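Local structure of SmhB (Serratia marcescens, 6ZZ5) at residues P70-N75 with Q333-V338; A178-G183 with A230-K235; T289-T294 with R310-T315; R341-P344 with S348-D351. The protein is one component of the tripartite alpha-pore-forming toxin Smh, captured here in its soluble form, and probably takes part in assembling the membrane pore. One frame throughout, in Å; residues are numbered along the deposited sequence. Where two conformers were deposited one is given.

Overall arrangement
Contact 1 lies nearest the centre of the chain and contact 3 farthest from it, and each sets a short helix against a long one; contacts 2 and 4 lie together at the end that carries the small sheet. Contacts 1 and 4 are buried, contacts 2 and 3 partly buried. Contacts 1 and 4 follow directly in sequence, since the chain leaves helix 321-336 and passes through strand 339-340 into 341-344. Contact 2 touches contact 4 where helices 230-245 and 349-359 meet. Contacts 1 and 2 are wholly apolar across their segments. Contact 3 adds a carboxylate met by 1,2-ethanediol, and an arginine that holds a sulfate, and contact 4 combines aliphatic packing with a helix cap.

Contact 1 of 4, residues P70-N75 with Q333-V338; sequences PLIIRN and QQMAGV
Met335, the penultimate residue of helix 321-336, lays its thioether against Ile73 on helix 44-92. All the packing across the contact is apolar, and all of it runs through this one methionine. Its methyl CE lies 3.9 Å from Ile73 CG1, and its sulfur SD lies 4.1 Å from the same CG1, so the isoleucine branch faces the S-CH3 bond instead of a single atom. A bend at the last torsion of Met335 (chi3 81°) turns CE away from the line of the chain. The two side chains run past each other in opposite directions. Ile72 adds a looser touch from its CG2 branch, 4.4 Å from Met335 CE, while the rest of its chain leads away toward Ala19 and Gln15 of helix 4-30. The contact thus ties the helix leading to strand 339-340 onto the long-helix bundle expected of the Bacillus haemolytic enterotoxin (HBL) family. Polar interactions stay within each segment or lead elsewhere. Gly337 is the first residue past the helix to leave helical angles, and its N still bonds to Gln334 O at 3.2 Å. On the other segment, the buried Asn75 OD1 is hydrogen-bonded to Trp285 NE1.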
loop_
_atom_site.group_PDB
_atom_site.type_symbol
_atom_site.label_atom_id
_atom_site.label_comp_id
_atom_site.label_asym_id
_atom_site.label_seq_id
_atom_site.Cartn_x
_atom_site.Cartn_y
_atom_site.Cartn_z
ATOM N N PRO A 70 -2.625 9.890 4.815
ATOM C CA PRO A 70 -2.317 10.673 6.029
ATOM C C PRO A 70 -2.708 9.971 7.339
ATOM O O PRO A 70 -1.983 10.154 8.353
ATOM C CB PRO A 70 -3.071 12.003 5.900
ATOM C CG PRO A 70 -3.319 12.092 4.408
ATOM C CD PRO A 70 -3.513 10.661 3.926
ATOM N N LEU A 71 -3.724 9.110 7.312
ATOM C CA LEU A 71 -4.168 8.316 8.485
ATOM C C LEU A 71 -3.150 7.230 8.777
ATOM O O LEU A 71 -2.975 6.872 9.991
ATOM C CB LEU A 71 -5.568 7.729 8.309
ATOM C CG LEU A 71 -6.684 8.751 8.065
ATOM C CD1 LEU A 71 -7.996 8.022 7.836
ATOM C CD2 LEU A 71 -6.794 9.812 9.157
ATOM N N ILE A 72 -2.534 6.662 7.737
ATOM C CA ILE A 72 -1.519 5.608 7.954
ATOM C C ILE A 72 -0.278 6.264 8.598
ATOM O O ILE A 72 0.287 5.730 9.544
ATOM C CB ILE A 72 -1.315 4.826 6.651
ATOM C CG1 ILE A 72 -2.611 4.048 6.354
ATOM C CG2 ILE A 72 -0.123 3.909 6.800
ATOM C CD1 ILE A 72 -2.760 3.503 5.004
ATOM N N ILE A 73 0.111 7.435 8.146
ATOM C CA ILE A 73 1.277 8.132 8.737
ATOM C C ILE A 73 0.945 8.513 10.179
ATOM O O ILE A 73 1.814 8.367 11.077
ATOM C CB ILE A 73 1.700 9.324 7.864
ATOM C CG1 ILE A 73 2.176 8.814 6.488
ATOM C CG2 ILE A 73 2.759 10.148 8.573
ATOM C CD1 ILE A 73 2.328 9.901 5.439
ATOM N N ARG A 74 -0.273 8.990 10.382
ATOM C CA ARG A 74 -0.751 9.358 11.719
ATOM C C ARG A 74 -0.600 8.144 12.649
ATOM O O ARG A 74 -0.190 8.351 13.829
ATOM C CB ARG A 74 -2.169 9.906 11.586
ATOM C CG ARG A 74 -2.887 10.104 12.899
ATOM C CD ARG A 74 -2.188 11.176 13.679
ATOM N NE ARG A 74 -2.187 12.456 12.990
ATOM C CZ ARG A 74 -1.480 13.514 13.390
ATOM N NH1 ARG A 74 -1.559 14.654 12.719
ATOM N NH2 ARG A 74 -0.698 13.418 14.454
ATOM N N ASN A 75 -0.952 6.939 12.156
ATOM C CA ASN A 75 -0.913 5.719 12.973
ATOM C C ASN A 75 0.537 5.553 13.443
ATOM O O ASN A 75 0.765 5.194 14.613
ATOM C CB ASN A 75 -1.360 4.480 12.220
ATOM C CG ASN A 75 -1.216 3.255 13.091
ATOM O OD1 ASN A 75 -1.978 3.113 14.034
ATOM N ND2 ASN A 75 -0.291 2.369 12.752
ATOM N N GLN A 333 10.471 9.008 7.998
ATOM C CA GLN A 333 11.465 9.576 7.053
ATOM C C GLN A 333 11.291 8.928 5.673
ATOM O O GLN A 333 11.286 9.622 4.651
ATOM C CB GLN A 333 12.899 9.336 7.542
ATOM C CG GLN A 333 13.339 10.211 8.709
ATOM C CD GLN A 333 14.787 9.910 9.037
ATOM O OE1 GLN A 333 15.167 8.760 9.250
ATOM N NE2 GLN A 333 15.619 10.928 8.986
ATOM N N GLN A 334 11.179 7.616 5.625
ATOM C CA GLN A 334 10.987 6.898 4.327
ATOM C C GLN A 334 9.701 7.334 3.634
ATOM O O GLN A 334 9.719 7.497 2.440
ATOM C CB GLN A 334 10.902 5.396 4.526
ATOM C CG GLN A 334 12.228 4.841 4.941
ATOM C CD GLN A 334 13.163 4.408 3.843
ATOM O OE1 GLN A 334 12.935 4.601 2.638
ATOM N NE2 GLN A 334 14.275 3.857 4.315
ATOM N N MET A 335 8.607 7.473 4.378
ATOM C CA MET A 335 7.286 7.813 3.806
ATOM C C MET A 335 7.307 9.246 3.298
ATOM O O MET A 335 6.671 9.500 2.274
ATOM C CB MET A 335 6.166 7.552 4.817
ATOM C CG MET A 335 6.073 6.058 5.086
ATOM S SD MET A 335 4.665 5.580 6.086
ATOM C CE MET A 335 3.438 5.583 4.770
ATOM N N ALA A 336 8.059 10.136 3.925
ATOM C CA ALA A 336 8.172 11.529 3.462
ATOM C C ALA A 336 9.200 11.636 2.327
ATOM O O ALA A 336 9.197 12.615 1.638
ATOM C CB ALA A 336 8.506 12.439 4.625
ATOM N N GLY A 337 10.062 10.659 2.121
ATOM C CA GLY A 337 11.285 10.843 1.301
ATOM C C GLY A 337 11.225 10.038 0.008
ATOM O O GLY A 337 12.268 9.889 -0.643
ATOM N N VAL A 338 10.054 9.511 -0.361
ATOM C CA VAL A 338 9.905 8.741 -1.641
ATOM C C VAL A 338 10.446 9.554 -2.813
ATOM O O VAL A 338 10.127 10.725 -2.922
ATOM C CB VAL A 338 8.472 8.263 -1.883
ATOM C CG1 VAL A 338 8.380 7.549 -3.232
ATOM C CG2 VAL A 338 8.008 7.363 -0.753
#

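Contact 2 of 4, residues A178-G183 with A230-K235; sequences AGIVVG and AIVLDK
Ile180 of helix 156-184 drives its terminal methyl against Leu233 at the start of helix 230-245, and this single aliphatic meeting is the tight part of the contact. CD1 of Ile180 stands 3.8 Å from CB of Leu233, so the touch falls at the root of the leucine and not at its methyls. The chain of Ile180 is nearly straight beyond CB (chi2 165°), which carries CD1 out from its own helix across a gap of 8.4 Å between the CA atoms of Ile180 and Leu233. The two side chains cross at about a right angle. The side chain of Leu233 also touches Ala176 and Ile177 one turn back along helix 156-184 and Ala217 of strand 216-221, so it is buried from several directions. Ile180 likewise touches Thr220 of that strand.

The other side of the contact is looser. Val232 points toward helix 156-184, but its CG1 comes no nearer than 4.5 Å to CD1 of Ile180, and the residue remains exposed in the assembly. Ile180 itself is partly exposed. No hydrogen bond or charge pair links the two segments; their backbone bonds run along each helix, such as Val182 N to Ala178 O at 2.9 Å. One helix leads into the hairpin of strands 191-196 and 216-221 and the other follows strand 227-228, an arrangement consistent with the apolar, hairpin-bearing head of ClyA-like alpha-pore-forming toxins.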
loop_
_atom_site.group_PDB
_atom_site.type_symbol
_atom_site.label_atom_id
_atom_site.label_comp_id
_atom_site.label_asym_id
_atom_site.label_seq_id
_atom_site.Cartn_x
_atom_site.Cartn_y
_atom_site.Cartn_z
ATOM N N ALA A 178 6.101 -5.785 -3.388
ATOM C CA ALA A 178 5.823 -5.891 -1.929
ATOM C C ALA A 178 7.137 -6.235 -1.214
ATOM O O ALA A 178 7.456 -5.511 -0.261
ATOM C CB ALA A 178 4.727 -6.890 -1.648
ATOM N N GLY A 179 7.902 -7.210 -1.722
ATOM C CA GLY A 179 9.164 -7.699 -1.146
ATOM C C GLY A 179 10.250 -6.630 -1.249
ATOM O O GLY A 179 11.027 -6.474 -0.309
ATOM N N ILE A 180 10.320 -5.883 -2.338
ATOM C CA ILE A 180 11.323 -4.782 -2.486
ATOM C C ILE A 180 11.037 -3.733 -1.413
ATOM O O ILE A 180 11.993 -3.287 -0.764
ATOM C CB ILE A 180 11.349 -4.203 -3.908
ATOM C CG1 ILE A 180 11.837 -5.260 -4.904
ATOM C CG2 ILE A 180 12.231 -2.964 -3.980
ATOM C CD1 ILE A 180 11.567 -4.923 -6.376
ATOM N N VAL A 181 9.791 -3.314 -1.253
ATOM C CA VAL A 181 9.461 -2.213 -0.315
ATOM C C VAL A 181 9.679 -2.708 1.127
ATOM O O VAL A 181 10.233 -1.933 1.914
ATOM C CB VAL A 181 8.052 -1.619 -0.507
ATOM C CG1 VAL A 181 7.782 -0.492 0.476
ATOM C CG2 VAL A 181 7.879 -1.100 -1.929
ATOM N N VAL A 182 9.205 -3.903 1.477
ATOM C CA VAL A 182 9.466 -4.532 2.803
ATOM C C VAL A 182 10.969 -4.517 3.067
ATOM O O VAL A 182 11.405 -4.135 4.198
ATOM C CB VAL A 182 8.911 -5.984 2.870
ATOM C CG1 VAL A 182 9.455 -6.775 4.057
ATOM C CG2 VAL A 182 7.415 -5.949 2.928
ATOM N N GLY A 183 11.790 -4.965 2.120
ATOM C CA GLY A 183 13.254 -5.020 2.312
ATOM C C GLY A 183 13.858 -3.624 2.476
ATOM O O GLY A 183 14.857 -3.470 3.197
ATOM N N ALA A 230 16.142 -3.293 -9.314
ATOM C CA ALA A 230 15.741 -3.208 -10.738
ATOM C C ALA A 230 15.917 -4.578 -11.409
ATOM O O ALA A 230 15.042 -4.998 -12.190
ATOM C CB ALA A 230 16.512 -2.136 -11.476
ATOM N N ILE A 231 16.964 -5.308 -11.073
ATOM C CA ILE A 231 17.234 -6.624 -11.702
ATOM C C ILE A 231 16.100 -7.565 -11.275
ATOM O O ILE A 231 15.544 -8.253 -12.148
ATOM C CB ILE A 231 18.625 -7.178 -11.327
ATOM C CG1 ILE A 231 19.722 -6.182 -11.747
ATOM C CG2 ILE A 231 18.779 -8.539 -12.015
ATOM C CD1 ILE A 231 21.134 -6.597 -11.472
ATOM N N VAL A 232 15.773 -7.574 -9.985
ATOM C CA VAL A 232 14.686 -8.435 -9.441
ATOM C C VAL A 232 13.402 -8.092 -10.203
ATOM O O VAL A 232 12.723 -8.968 -10.752
ATOM C CB VAL A 232 14.517 -8.199 -7.928
ATOM C CG1 VAL A 232 13.297 -8.941 -7.408
ATOM C CG2 VAL A 232 15.766 -8.597 -7.142
ATOM N N LEU A 233 13.084 -6.809 -10.270
ATOM C CA LEU A 233 11.740 -6.355 -10.676
ATOM C C LEU A 233 11.584 -6.510 -12.182
ATOM O O LEU A 233 10.423 -6.785 -12.675
ATOM C CB LEU A 233 11.549 -4.914 -10.202
ATOM C CG LEU A 233 10.159 -4.333 -10.453
ATOM C CD1 LEU A 233 9.059 -5.213 -9.906
ATOM C CD2 LEU A 233 10.050 -2.943 -9.871
ATOM N N ASP A 234 12.693 -6.380 -12.901
ATOM C CA ASP A 234 12.744 -6.456 -14.383
ATOM C C ASP A 234 12.125 -7.776 -14.879
ATOM O O ASP A 234 11.446 -7.743 -15.942
ATOM C CB ASP A 234 14.175 -6.244 -14.848
ATOM C CG ASP A 234 14.486 -6.640 -16.286
ATOM O OD1 ASP A 234 13.901 -6.044 -17.211
ATOM O OD2 ASP A 234 15.341 -7.496 -16.471
ATOM N N LYS A 235 12.273 -8.893 -14.190
ATOM C CA LYS A 235 11.758 -10.196 -14.735
ATOM C C LYS A 235 10.237 -10.150 -14.916
ATOM O O LYS A 235 9.759 -10.424 -16.005
ATOM C CB LYS A 235 12.092 -11.339 -13.765
ATOM C CG LYS A 235 13.564 -11.710 -13.745
ATOM C CD LYS A 235 14.020 -12.185 -15.109
ATOM C CE LYS A 235 15.439 -12.704 -15.146
ATOM N NZ LYS A 235 16.378 -11.747 -14.511
#

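Contact 3 of 4, residues T289-T294 with R310-T315; sequences TSELET and RQLFLT. With SO4 (sulfate ion), chain D; EDO (1,2-ethanediol), chain I; EDO (1,2-ethanediol), chain J.
The carboxylate of Glu291 lies against a leucine methyl: its OE2 is 3.9 Å from CD2 of Leu312, with no polar group of the facing segment bonded to it. Glu291 stretches across from helix 252-300 with an extended chain (chi1 -174°, chi2 178°). What meets its oxygens instead is 1,2-ethanediol, probably from the crystallisation liquor. One molecule gives a hydrogen bond from its O1 to Glu291 OE2 at 3.1 Å. A second approaches OE1 too closely for its exact position to be trusted. The first diol also sits beside Leu312 CD1, and one of the diols is hydrogen-bonded to Gln86 OE1.

The purely apolar touch is wider. Leu292 CD2 comes to the edge of the Phe313 ring, near the ring plane, at 4.5 Å from CZ. The two CA atoms are 11.3 Å apart, so the side chains alone bridge helices 252-300 and 306-319, with Ile89 and Gln86 of helix 44-92 also against the phenylalanine. Away from this meeting, Arg310 turns its guanidinium edge to a sulfate ion, probably also from the crystallisation liquor, NH2 bonding to O3 at 2.7 Å and 176° and NH1 to O1 at 3.2 Å. Within this contact the facing segment offers Glu291 no hydrogen-bond donor, which suggests that the direct attraction between the two helices here is mainly apolar, with the carboxylate turned to small molecules instead.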
loop_
_atom_site.group_PDB
_atom_site.type_symbol
_atom_site.label_atom_id
_atom_site.label_comp_id
_atom_site.label_asym_id
_atom_site.label_seq_id
_atom_site.Cartn_x
_atom_site.Cartn_y
_atom_site.Cartn_z
ATOM N N THR A 289 -4.305 -2.567 24.147
ATOM C CA THR A 289 -5.329 -1.978 25.061
ATOM C C THR A 289 -5.865 -3.043 26.029
ATOM O O THR A 289 -6.023 -2.740 27.224
ATOM C CB THR A 289 -6.440 -1.277 24.285
ATOM O OG1 THR A 289 -6.979 -2.265 23.425
ATOM C CG2 THR A 289 -5.920 -0.142 23.456
ATOM N N SER A 290 -6.101 -4.245 25.536
ATOM C CA SER A 290 -6.556 -5.391 26.363
ATOM C C SER A 290 -5.542 -5.662 27.473
ATOM O O SER A 290 -5.972 -5.864 28.647
ATOM C CB SER A 290 -6.760 -6.621 25.545
ATOM O OG SER A 290 -7.952 -6.517 24.812
ATOM N N GLU A 291 -4.254 -5.674 27.123
ATOM C CA GLU A 291 -3.219 -5.894 28.148
ATOM C C GLU A 291 -3.301 -4.764 29.190
ATOM O O GLU A 291 -3.272 -5.069 30.431
ATOM C CB GLU A 291 -1.819 -6.033 27.566
ATOM C CG GLU A 291 -0.827 -6.402 28.656
ATOM C CD GLU A 291 0.645 -6.645 28.326
ATOM O OE1 GLU A 291 0.986 -6.988 27.159
ATOM O OE2 GLU A 291 1.469 -6.513 29.270
ATOM N N LEU A 292 -3.322 -3.516 28.763
ATOM C CA LEU A 292 -3.237 -2.386 29.717
ATOM C C LEU A 292 -4.473 -2.388 30.611
ATOM O O LEU A 292 -4.340 -2.062 31.819
ATOM C CB LEU A 292 -3.136 -1.074 28.934
ATOM C CG LEU A 292 -1.824 -0.903 28.188
ATOM C CD1 LEU A 292 -1.949 0.307 27.275
ATOM C CD2 LEU A 292 -0.695 -0.679 29.203
ATOM N N GLU A 293 -5.655 -2.670 30.045
ATOM C CA GLU A 293 -6.912 -2.755 30.824
ATOM C C GLU A 293 -6.810 -3.900 31.836
ATOM O O GLU A 293 -7.232 -3.701 32.968
ATOM C CB GLU A 293 -8.138 -2.932 29.923
ATOM C CG GLU A 293 -8.494 -1.637 29.204
ATOM C CD GLU A 293 -9.440 -1.736 28.013
ATOM O OE1 GLU A 293 -9.956 -2.826 27.779
ATOM O OE2 GLU A 293 -9.629 -0.700 27.307
ATOM N N THR A 294 -6.258 -5.044 31.441
ATOM C CA THR A 294 -6.085 -6.198 32.354
ATOM C C THR A 294 -5.154 -5.837 33.520
ATOM O O THR A 294 -5.487 -6.202 34.692
ATOM C CB THR A 294 -5.664 -7.454 31.593
ATOM O OG1 THR A 294 -6.668 -7.606 30.598
ATOM C CG2 THR A 294 -5.695 -8.692 32.461
ATOM N N ARG A 310 6.571 -2.644 38.286
ATOM C CA ARG A 310 7.982 -2.224 38.158
ATOM C C ARG A 310 8.732 -3.200 37.237
ATOM O O ARG A 310 9.372 -2.713 36.284
ATOM C CB ARG A 310 8.608 -2.069 39.534
ATOM C CG ARG A 310 7.956 -0.967 40.341
ATOM C CD ARG A 310 8.799 -0.516 41.529
ATOM N NE ARG A 310 8.488 -1.404 42.604
ATOM C CZ ARG A 310 7.650 -1.178 43.620
ATOM N NH1 ARG A 310 7.024 -0.027 43.805
ATOM N NH2 ARG A 310 7.450 -2.144 44.482
ATOM N N GLN A 311 8.642 -4.511 37.500
ATOM C CA GLN A 311 9.328 -5.563 36.702
ATOM C C GLN A 311 8.893 -5.412 35.242
ATOM O O GLN A 311 9.760 -5.391 34.331
ATOM C CB GLN A 311 9.024 -6.979 37.227
ATOM C CG GLN A 311 9.830 -8.133 36.602
ATOM C CD GLN A 311 9.508 -8.566 35.171
ATOM O OE1 GLN A 311 8.339 -8.554 34.727
ATOM N NE2 GLN A 311 10.552 -8.941 34.412
ATOM N N LEU A 312 7.583 -5.325 35.000
ATOM C CA LEU A 312 7.036 -5.393 33.638
ATOM C C LEU A 312 7.473 -4.168 32.838
ATOM O O LEU A 312 7.931 -4.328 31.685
ATOM C CB LEU A 312 5.523 -5.472 33.728
ATOM C CG LEU A 312 4.835 -5.540 32.365
ATOM C CD1 LEU A 312 5.154 -6.847 31.688
ATOM C CD2 LEU A 312 3.348 -5.400 32.549
ATOM N N PHE A 313 7.377 -2.994 33.425
ATOM C CA PHE A 313 7.677 -1.723 32.724
ATOM C C PHE A 313 9.192 -1.502 32.637
ATOM O O PHE A 313 9.621 -0.961 31.616
ATOM C CB PHE A 313 6.901 -0.568 33.354
ATOM C CG PHE A 313 5.481 -0.531 32.860
ATOM C CD1 PHE A 313 5.168 0.086 31.674
ATOM C CD2 PHE A 313 4.456 -1.163 33.543
ATOM C CE1 PHE A 313 3.854 0.129 31.223
ATOM C CE2 PHE A 313 3.159 -1.163 33.070
ATOM C CZ PHE A 313 2.844 -0.514 31.906
ATOM N N LEU A 314 9.992 -1.876 33.627
ATOM C CA LEU A 314 11.462 -1.774 33.431
ATOM C C LEU A 314 11.865 -2.707 32.297
ATOM O O LEU A 314 12.489 -2.227 31.396
ATOM C CB LEU A 314 12.216 -2.083 34.712
ATOM C CG LEU A 314 12.086 -1.058 35.845
ATOM C CD1 LEU A 314 12.578 -1.623 37.164
ATOM C CD2 LEU A 314 12.858 0.207 35.527
ATOM N N THR A 315 11.467 -3.994 32.315
ATOM C CA THR A 315 11.796 -4.961 31.239
ATOM C C THR A 315 11.292 -4.455 29.875
ATOM O O THR A 315 12.083 -4.536 28.860
ATOM C CB THR A 315 11.305 -6.365 31.637
ATOM O OG1 THR A 315 11.962 -6.583 32.892
ATOM C CG2 THR A 315 11.646 -7.442 30.632
HETATM S S SO4 D . 4.842 -0.858 47.022
HETATM O O1 SO4 D . 4.682 0.131 45.974
HETATM O O2 SO4 D . 5.375 -0.235 48.195
HETATM O O3 SO4 D . 5.735 -1.883 46.571
HETATM O O4 SO4 D . 3.570 -1.460 47.314
HETATM C C1 EDO I . 3.477 -3.460 28.871
HETATM O O1 EDO I . 3.897 -4.782 28.578
HETATM C C2 EDO I . 2.563 -2.937 27.835
HETATM O O2 EDO I . 3.191 -2.867 26.569
HETATM C C1 EDO J . 4.902 -9.033 27.720
HETATM O O1 EDO J . 5.572 -8.692 26.515
HETATM C C2 EDO J . 3.491 -8.622 27.656
HETATM O O2 EDO J . 3.351 -7.417 26.919
#

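Contact 4 of 4, residues R341-P344 with S348-D351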
loop_
_atom_site.group_PDB
_atom_site.type_symbol
_atom_site.label_atom_id
_atom_site.label_comp_id
_atom_site.label_asym_id
_atom_site.label_seq_id
_atom_site.Cartn_x
_atom_site.Cartn_y
_atom_site.Cartn_z
ATOM N N ARG A 341 11.133 9.167 -10.160
ATOM C CA ARG A 341 11.788 9.375 -11.471
ATOM C C ARG A 341 10.737 9.477 -12.592
ATOM O O ARG A 341 9.852 8.665 -12.658
ATOM C CB ARG A 341 12.808 8.280 -11.750
ATOM C CG ARG A 341 13.857 8.190 -10.659
ATOM C CD ARG A 341 15.166 7.883 -11.264
ATOM N NE ARG A 341 16.198 7.854 -10.259
ATOM C CZ ARG A 341 17.357 7.248 -10.445
ATOM N NH1 ARG A 341 17.591 6.559 -11.554
ATOM N NH2 ARG A 341 18.266 7.295 -9.496
ATOM N N GLU A 342 10.919 10.426 -13.480
ATOM C CA GLU A 342 10.121 10.625 -14.718
ATOM C C GLU A 342 10.616 9.629 -15.777
ATOM O O GLU A 342 11.843 9.452 -15.984
ATOM C CB GLU A 342 10.256 12.069 -15.240
ATOM C CG GLU A 342 9.737 13.111 -14.221
ATOM C CD GLU A 342 8.342 12.819 -13.648
ATOM O OE1 GLU A 342 7.470 12.350 -14.397
ATOM O OE2 GLU A 342 8.109 13.013 -12.437
ATOM N N VAL A 343 9.684 8.926 -16.372
ATOM C CA VAL A 343 9.992 7.949 -17.421
ATOM C C VAL A 343 9.820 8.660 -18.731
ATOM O O VAL A 343 8.763 9.218 -18.964
ATOM C CB VAL A 343 9.092 6.716 -17.285
ATOM C CG1 VAL A 343 9.329 5.794 -18.431
ATOM C CG2 VAL A 343 9.325 6.023 -15.946
ATOM N N PRO A 344 10.823 8.587 -19.617
ATOM C CA PRO A 344 10.714 9.143 -20.962
ATOM C C PRO A 344 9.529 8.578 -21.731
ATOM O O PRO A 344 9.169 7.429 -21.532
ATOM C CB PRO A 344 12.040 8.785 -21.642
ATOM C CG PRO A 344 12.998 8.630 -20.464
ATOM C CD PRO A 344 12.141 7.994 -19.372
ATOM N N SER A 348 8.505 2.184 -22.012
ATOM C CA SER A 348 7.538 1.473 -21.137
ATOM C C SER A 348 8.133 1.372 -19.733
ATOM O O SER A 348 9.354 1.551 -19.565
ATOM C CB SER A 348 7.245 0.093 -21.710
ATOM O OG SER A 348 8.402 -0.717 -21.636
ATOM N N ILE A 349 7.333 1.031 -18.733
ATOM C CA ILE A 349 7.922 0.808 -17.385
ATOM C C ILE A 349 8.932 -0.335 -17.440
ATOM O O ILE A 349 9.979 -0.202 -16.800
ATOM C CB ILE A 349 6.861 0.657 -16.278
ATOM C CG1 ILE A 349 7.538 0.819 -14.919
ATOM C CG2 ILE A 349 6.082 -0.645 -16.410
ATOM C CD1 ILE A 349 8.180 2.215 -14.704
ATOM N N ALA A 350 8.689 -1.412 -18.194
ATOM C CA ALA A 350 9.682 -2.513 -18.298
ATOM C C ALA A 350 10.989 -2.055 -18.975
ATOM O O ALA A 350 12.072 -2.448 -18.498
ATOM C CB ALA A 350 9.111 -3.707 -19.042
ATOM N N ASP A 351 10.925 -1.232 -20.012
ATOM C CA ASP A 351 12.127 -0.689 -20.703
ATOM C C ASP A 351 12.911 0.189 -19.718
ATOM O O ASP A 351 14.125 0.050 -19.637
ATOM C CB ASP A 351 11.706 0.092 -21.945
ATOM C CG ASP A 351 12.848 0.527 -22.834
ATOM O OD1 ASP A 351 13.907 -0.114 -22.798
ATOM O OD2 ASP A 351 12.649 1.501 -23.545
#
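The start of the C-terminal helix 349-359, with Ser348 as its N-cap, is packed here against the loop that leads to it from strand 339-340: Val343 meets Ile349, and a short turn lies between them. The chain therefore folds back on itself within a few residues, and the CA atoms of Val343 and Ile349 are 7.4 Å apart. The packing is aliphatic and not especially close. CG2 of Val343 touches CD1 of Ile349 at 4.2 Å, the two side chains crossing at about a right angle. In Ile349, CG1 is anti to the backbone N (chi1 -165°), and a turn at the next torsion (chi2 62°) brings CD1 nearer to the loop than the direction of its CB would suggest. The other methyl of Val343, CG1, lies 4.4 Å from the backbone O of Ser348, so the valine straddles the first residue of the helix and the capping residue before it.

Ala195 of strand 191-196 lies against both Val343 and Ile349, which seats the pair on the small sheet, and Phe352, one turn into the helix, also packs on Val343. Backbone bonds of Arg341 with Thr194 and of Ile349 with Ala198 hold the two segments to the same region of the chain.

The polar work is done on the side of Ser348 turned away from the valine. Its OG is hydrogen-bonded to Glu241 OE1 of helix 230-245, and the same oxygen accepts the capping bond from Asp351 N at 3.0 Å, with an angle of 160° at the hydrogen.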